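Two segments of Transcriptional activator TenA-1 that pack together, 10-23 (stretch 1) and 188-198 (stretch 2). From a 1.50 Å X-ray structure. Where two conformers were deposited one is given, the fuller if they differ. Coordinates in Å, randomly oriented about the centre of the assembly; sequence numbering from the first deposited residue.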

# COMPACT_ATOMS: atom_id res chain seq x y z
N ASN A 10 2.94 17.49 21.01
CA ASN A 10 2.89 16.86 22.32
C ASN A 10 3.83 15.66 22.40
O ASN A 10 4.42 15.42 23.45
CB ASN A 10 1.46 16.44 22.64
CG ASN A 10 0.49 17.62 22.73
OD1 ASN A 10 0.91 18.74 22.98
ND2 ASN A 10 -0.78 17.34 22.57
N LEU A 11 3.92 14.90 21.31
CA LEU A 11 4.83 13.75 21.26
C LEU A 11 6.26 14.26 21.32
O LEU A 11 7.05 13.74 22.11
CB LEU A 11 4.59 12.91 20.01
CG LEU A 11 3.30 12.07 20.03
CD1 LEU A 11 2.85 11.64 18.63
CD2 LEU A 11 3.44 10.85 20.95
N ILE A 12 6.61 15.26 20.52
CA ILE A 12 7.95 15.84 20.55
C ILE A 12 8.29 16.38 21.96
O ILE A 12 9.36 16.09 22.50
CB ILE A 12 8.15 16.91 19.46
CG1 ILE A 12 8.15 16.25 18.07
CG2 ILE A 12 9.42 17.70 19.70
CD1 ILE A 12 8.07 17.26 16.91
N ASN A 13 7.38 17.15 22.56
CA ASN A 13 7.66 17.68 23.90
C ASN A 13 7.83 16.53 24.92
O ASN A 13 8.68 16.61 25.82
CB ASN A 13 6.62 18.74 24.32
CG ASN A 13 6.72 20.02 23.49
OD1 ASN A 13 7.79 20.37 22.99
ND2 ASN A 13 5.61 20.74 23.36
N GLY A 14 7.08 15.45 24.74
CA GLY A 14 7.18 14.30 25.60
C GLY A 14 8.48 13.51 25.58
O GLY A 14 8.76 12.75 26.54
N VAL A 15 9.29 13.67 24.54
CA VAL A 15 10.60 13.00 24.52
C VAL A 15 11.71 13.83 25.15
O VAL A 15 12.86 13.37 25.24
CB VAL A 15 11.02 12.53 23.08
CG1 VAL A 15 9.87 11.77 22.39
CG2 VAL A 15 11.47 13.66 22.18
N GLY A 16 11.41 15.08 25.55
CA GLY A 16 12.40 15.92 26.21
C GLY A 16 13.66 16.15 25.39
O GLY A 16 13.59 16.43 24.19
N GLU A 17 14.81 15.99 26.04
CA GLU A 17 16.10 16.22 25.40
C GLU A 17 16.45 15.28 24.25
O GLU A 17 17.37 15.57 23.48
CB GLU A 17 17.23 16.21 26.44
CG GLU A 17 17.13 17.36 27.45
N LEU A 18 15.72 14.16 24.11
CA LEU A 18 16.03 13.24 23.02
C LEU A 18 15.77 13.83 21.66
O LEU A 18 16.42 13.44 20.70
CB LEU A 18 15.20 11.94 23.15
CG LEU A 18 15.48 11.03 24.33
CD1 LEU A 18 14.43 9.90 24.44
CD2 LEU A 18 16.89 10.46 24.23
N TRP A 19 14.80 14.75 21.53
CA TRP A 19 14.47 15.30 20.24
C TRP A 19 15.64 15.99 19.58
O TRP A 19 15.97 15.70 18.43
CB TRP A 19 13.23 16.19 20.26
CG TRP A 19 12.75 16.51 18.87
CD1 TRP A 19 12.84 17.72 18.24
CD2 TRP A 19 12.13 15.61 17.93
NE1 TRP A 19 12.31 17.63 16.97
CE2 TRP A 19 11.84 16.36 16.76
CE3 TRP A 19 11.75 14.26 17.97
CZ2 TRP A 19 11.22 15.78 15.63
CZ3 TRP A 19 11.13 13.70 16.86
CH2 TRP A 19 10.87 14.43 15.72
N ASN A 20 16.30 16.88 20.31
CA ASN A 20 17.47 17.55 19.73
C ASN A 20 18.67 16.61 19.57
O ASN A 20 19.47 16.83 18.66
CB ASN A 20 17.84 18.84 20.48
CG ASN A 20 16.87 19.98 20.17
OD1 ASN A 20 16.20 19.99 19.13
ND2 ASN A 20 16.78 20.94 21.08
N LYS A 21 18.78 15.58 20.41
CA LYS A 21 19.84 14.57 20.20
C LYS A 21 19.68 13.88 18.85
O LYS A 21 20.66 13.41 18.26
CB LYS A 21 19.88 13.55 21.33
CG LYS A 21 20.44 14.13 22.63
CD LYS A 21 20.48 13.13 23.75
CE LYS A 21 21.07 13.76 25.01
NZ LYS A 21 21.23 12.71 26.05
N TYR A 22 18.43 13.79 18.37
CA TYR A 22 18.10 13.23 17.06
C TYR A 22 18.29 14.26 15.93
O TYR A 22 19.11 14.06 15.03
CB TYR A 22 16.64 12.69 17.11
CG TYR A 22 15.95 12.39 15.79
CD1 TYR A 22 16.64 11.93 14.68
CD2 TYR A 22 14.55 12.50 15.69
CE1 TYR A 22 15.98 11.66 13.49
CE2 TYR A 22 13.88 12.19 14.50
CZ TYR A 22 14.62 11.73 13.43
OH TYR A 22 13.98 11.43 12.24
N VAL A 23 17.53 15.35 15.96
CA VAL A 23 17.51 16.28 14.83
C VAL A 23 18.71 17.22 14.76
O VAL A 23 18.91 17.85 13.71
CB VAL A 23 16.18 17.04 14.70
CG1 VAL A 23 15.00 16.08 14.52
CG2 VAL A 23 15.98 18.02 15.87
N LEU A 188 1.55 5.10 23.88
CA LEU A 188 1.90 5.55 22.54
C LEU A 188 3.09 6.47 22.56
O LEU A 188 4.00 6.37 21.73
CB LEU A 188 0.72 6.20 21.81
CG LEU A 188 -0.41 5.26 21.43
CD1 LEU A 188 -1.70 6.00 20.99
CD2 LEU A 188 -0.02 4.35 20.28
N LEU A 189 3.17 7.37 23.55
CA LEU A 189 4.34 8.21 23.70
C LEU A 189 5.61 7.35 23.87
O LEU A 189 6.67 7.68 23.32
CB LEU A 189 4.18 9.17 24.89
CG LEU A 189 5.39 10.00 25.28
CD1 LEU A 189 5.90 10.86 24.12
CD2 LEU A 189 5.02 10.86 26.53
N ASN A 190 5.50 6.26 24.62
CA ASN A 190 6.65 5.38 24.85
C ASN A 190 7.14 4.70 23.57
O ASN A 190 8.35 4.54 23.39
CB ASN A 190 6.34 4.39 25.96
CG ASN A 190 6.37 5.05 27.34
OD1 ASN A 190 6.97 6.12 27.52
ND2 ASN A 190 5.75 4.39 28.32
N ILE A 191 6.21 4.41 22.66
CA ILE A 191 6.57 3.87 21.33
C ILE A 191 7.36 4.93 20.54
O ILE A 191 8.40 4.65 19.92
CB ILE A 191 5.32 3.40 20.55
CG1 ILE A 191 4.71 2.18 21.24
CG2 ILE A 191 5.66 3.03 19.08
CD1 ILE A 191 3.30 1.81 20.74
N PHE A 192 6.83 6.17 20.52
CA PHE A 192 7.45 7.31 19.85
C PHE A 192 8.86 7.52 20.41
O PHE A 192 9.83 7.72 19.66
CB PHE A 192 6.57 8.55 20.06
CG PHE A 192 6.95 9.76 19.27
CD1 PHE A 192 7.84 10.70 19.79
CD2 PHE A 192 6.34 10.04 18.03
CE1 PHE A 192 8.16 11.85 19.08
CE2 PHE A 192 6.64 11.20 17.34
CZ PHE A 192 7.57 12.10 17.87
N ILE A 193 9.00 7.49 21.74
CA ILE A 193 10.33 7.66 22.39
C ILE A 193 11.31 6.57 21.89
O ILE A 193 12.44 6.89 21.55
CB ILE A 193 10.22 7.59 23.95
CG1 ILE A 193 9.49 8.85 24.48
CG2 ILE A 193 11.61 7.42 24.59
CD1 ILE A 193 9.06 8.77 25.94
N ASN A 194 10.85 5.32 21.81
CA ASN A 194 11.71 4.23 21.31
C ASN A 194 12.17 4.51 19.89
O ASN A 194 13.37 4.33 19.58
CB ASN A 194 11.10 2.84 21.43
CG ASN A 194 11.27 2.23 22.81
OD1 ASN A 194 12.02 2.78 23.65
ND2 ASN A 194 10.61 1.09 23.06
N SER A 195 11.27 4.97 19.01
CA SER A 195 11.68 5.34 17.66
C SER A 195 12.73 6.44 17.62
O SER A 195 13.71 6.37 16.85
CB SER A 195 10.49 5.69 16.79
OG SER A 195 9.71 4.53 16.52
N VAL A 196 12.57 7.45 18.49
CA VAL A 196 13.57 8.52 18.58
C VAL A 196 14.92 7.95 19.07
O VAL A 196 15.98 8.29 18.54
CB VAL A 196 13.09 9.71 19.46
CG1 VAL A 196 14.22 10.75 19.62
CG2 VAL A 196 11.83 10.34 18.85
N ARG A 197 14.89 7.06 20.06
CA ARG A 197 16.14 6.41 20.51
C ARG A 197 16.79 5.65 19.35
O ARG A 197 18.01 5.68 19.19
CB ARG A 197 15.92 5.46 21.66
CG ARG A 197 15.50 6.16 22.97
CD ARG A 197 15.43 5.13 24.10
NE ARG A 197 14.90 5.75 25.34
CZ ARG A 197 15.61 6.47 26.19
NH1 ARG A 197 16.87 6.77 25.99
NH2 ARG A 197 14.97 6.93 27.27
N PHE A 198 15.99 4.97 18.52
CA PHE A 198 16.56 4.24 17.40
C PHE A 198 17.15 5.18 16.36
O PHE A 198 18.16 4.84 15.72
CB PHE A 198 15.52 3.31 16.75
CG PHE A 198 15.16 2.11 17.56
CD1 PHE A 198 16.15 1.20 17.90
CD2 PHE A 198 13.84 1.76 17.81
CE1 PHE A 198 15.84 0.04 18.62
CE2 PHE A 198 13.52 0.66 18.53
CZ PHE A 198 14.50 -0.23 18.94

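Stretch 2 is one unbroken helix, 188-198, while stretch 1 is two helical pieces joined by a tight type II' turn from Val-15 to Leu-18. Gly-16 leaves the helix with positive phi, a conformation glycine adopts easily, and the chain changes direction: helix 10-14 crosses stretch 2 at 65° and helix 18-23 at 36°, with axes approaching to 9.6 and 9.5 Å. No hydrogen bond links the stretches. The 598 Å² buried between them is lined mainly by apolar side chains, and most backbone amides bond within their own stretch.

Val-196, Phe-192 and Leu-11 cover the most surface. The CA-to-CB bond of Leu-11 points toward stretch 2 and sets its CB 3.6 Å from the Phe-192 ring centroid, only 5° off the normal, a CH-pi contact over the ring face. Val-15 meets the same ring at its edge, CG1 lying 3.5 Å from Phe-192 CD1; this methyl also sits 3.6 Å from Ile-193 CG1, so one methyl packs against both side chains. Trp-19 closes in further along, its CZ3 4.0 Å from Phe-192 CZ.

Val-196 serves the second helix. Its CG1 lies 3.9 Å from Leu-18 CB and 4.0 Å from Tyr-22 CB, one helical turn apart, while its CG2 touches the edge of the indole, 4.0 Å from Trp-19 CZ3. Leu-18 also spans part of stretch 2: its CD1 is 3.8 Å from Ile-193 CG2 and rests over one face of the Arg-197 guanidinium, 4.0 Å from Arg-197 CZ.

At the other end, Leu-189 CD1 packs 4.0 Å from Leu-11 CD2 and equally 4.0 Å from Gly-14 CA. A CB on Gly-14 would stand 2.7 Å from Leu-189 CD1, a clash, so the bare backbone here makes room for the leucine.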